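Local coordinates for hypothetical protein AF2331 (Archaeoglobus fulgidus, PDB 2FDO) that is of unknown function but forms an unusual interdigitated dimer with a new type of alpha + beta fold, at residues L14-L17 / E18-E22. Residues are numbered along the deposited sequence; the frame is centred on the assembly and turned at random.
Sequences LKFL and EGHLE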
loop_
_atom_site.group_PDB
_atom_site.type_symbol
_atom_site.label_atom_id
_atom_site.label_comp_id
_atom_site.label_asym_id
_atom_site.label_seq_id
_atom_site.Cartn_x
_atom_site.Cartn_y
_atom_site.Cartn_z
ATOM N N LEU A 14 -0.314 -11.887 8.577
ATOM C CA LEU A 14 -0.162 -11.473 10.017
ATOM C C LEU A 14 1.257 -11.615 10.524
ATOM O O LEU A 14 1.766 -10.717 11.157
ATOM C CB LEU A 14 -1.161 -12.195 10.929
ATOM C CG LEU A 14 -2.594 -11.736 10.521
ATOM C CD1 LEU A 14 -3.735 -12.633 11.077
ATOM C CD2 LEU A 14 -2.849 -10.262 10.803
ATOM N N LYS A 15 1.914 -12.700 10.157
ATOM C CA LYS A 15 3.291 -12.890 10.562
ATOM C C LYS A 15 4.191 -11.849 9.959
ATOM O O LYS A 15 4.968 -11.279 10.647
ATOM C CB LYS A 15 3.815 -14.291 10.218
ATOM C CG LYS A 15 3.217 -15.366 11.053
ATOM C CD LYS A 15 3.236 -16.641 10.298
ATOM C CE LYS A 15 2.743 -17.770 11.157
ATOM N NZ LYS A 15 2.831 -19.061 10.400
ATOM N N PHE A 16 4.049 -11.597 8.664
ATOM C CA PHE A 16 4.798 -10.584 7.943
ATOM C C PHE A 16 4.719 -9.224 8.591
ATOM O O PHE A 16 5.749 -8.553 8.750
ATOM C CB PHE A 16 4.250 -10.452 6.537
ATOM C CG PHE A 16 4.794 -9.260 5.794
ATOM C CD1 PHE A 16 6.085 -9.281 5.281
ATOM C CD2 PHE A 16 4.020 -8.120 5.634
ATOM C CE1 PHE A 16 6.602 -8.175 4.611
ATOM C CE2 PHE A 16 4.519 -7.003 4.972
ATOM C CZ PHE A 16 5.829 -7.044 4.463
ATOM N N LEU A 17 3.488 -8.798 8.918
ATOM C CA LEU A 17 3.280 -7.581 9.700
ATOM C C LEU A 17 4.006 -7.590 11.070
ATOM O O LEU A 17 4.660 -6.593 11.437
ATOM C CB LEU A 17 1.790 -7.340 9.909
ATOM C CG LEU A 17 1.084 -6.853 8.672
ATOM C CD1 LEU A 17 -0.404 -6.651 8.940
ATOM C CD2 LEU A 17 1.758 -5.582 8.233
ATOM N N GLU A 18 3.892 -8.699 11.815
ATOM C CA GLU A 18 4.474 -8.781 13.135
ATOM C C GLU A 18 5.982 -8.580 13.021
ATOM O O GLU A 18 6.584 -7.897 13.847
ATOM C CB GLU A 18 4.137 -10.134 13.801
ATOM C CG GLU A 18 5.055 -10.599 14.966
ATOM C CD GLU A 18 4.741 -9.979 16.330
ATOM O OE1 GLU A 18 4.018 -8.977 16.366
ATOM O OE2 GLU A 18 5.217 -10.500 17.403
ATOM N N GLY A 19 6.575 -9.192 11.996
ATOM C CA GLY A 19 7.975 -9.044 11.706
ATOM C C GLY A 19 8.373 -7.620 11.309
ATOM O O GLY A 19 9.517 -7.248 11.529
ATOM N N HIS A 20 7.465 -6.832 10.728
ATOM C CA HIS A 20 7.883 -5.571 10.105
ATOM C C HIS A 20 7.489 -4.381 10.925
ATOM O O HIS A 20 7.855 -3.264 10.616
ATOM C CB HIS A 20 7.464 -5.449 8.607
ATOM C CG HIS A 20 8.195 -6.420 7.704
ATOM N ND1 HIS A 20 8.092 -7.798 7.834
ATOM C CD2 HIS A 20 9.077 -6.213 6.694
ATOM C CE1 HIS A 20 8.866 -8.391 6.939
ATOM N NE2 HIS A 20 9.476 -7.454 6.235
ATOM N N LEU A 21 6.790 -4.624 12.021
ATOM C CA LEU A 21 6.354 -3.525 12.849
ATOM C C LEU A 21 7.326 -3.311 13.990
ATOM O O LEU A 21 7.371 -4.117 14.969
ATOM C CB LEU A 21 4.899 -3.723 13.348
ATOM C CG LEU A 21 3.723 -3.532 12.350
ATOM C CD1 LEU A 21 2.382 -4.118 12.878
ATOM C CD2 LEU A 21 3.548 -2.056 11.885
ATOM N N GLU A 22 8.122 -2.237 13.854
ATOM C CA GLU A 22 9.101 -1.792 14.891
ATOM C C GLU A 22 8.313 -1.386 16.132
ATOM O O GLU A 22 7.093 -1.112 16.039
ATOM C CB GLU A 22 10.006 -0.646 14.385
#
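Phe16 and His20 meet one turn apart at the C-terminal end of helix 10-20, where the chain leaves the helix at Leu21. The backbone bonds record the change: Glu18 N to Leu14 O and Gly19 N to Lys15 O, each 3.0 Å, are regular i to i+4 bonds, whereas Leu17 O accepts His20 N at 2.9 Å, an i to i+3 bond, and only weakly Leu21 N. Phe16 O accepts a side-chain bond: His20 ND1 donates to it at 2.6 Å, bent at the hydrogen (136°), with the oxygen tilted out of the imidazole plane.

The two rings overlap obliquely, planes at 34° and centroids 4.0 Å apart. The Phe16 ring runs alongside the next turn because chi1 of 170° sets CG opposite the backbone N, and its CE1 lies over the rim of one imidazole face. Phe8 and Tyr75 also meet the Phe16 ring, while Phe79 of the second subunit packs on His20. Replacing His20 by alanine is likely to leave Phe16 O without its side-chain donor and to strip the imidazole from part of one face of the phenyl ring.

Among the aliphatic groups, Leu17 packs against Leu17 of the second subunit, placing this helix end at the dimer interface. Just past the helix, Leu21 folds back beside its last turn, its CD1 4.4 Å from Leu17 CB and its CG 3.3 Å from Leu17 O.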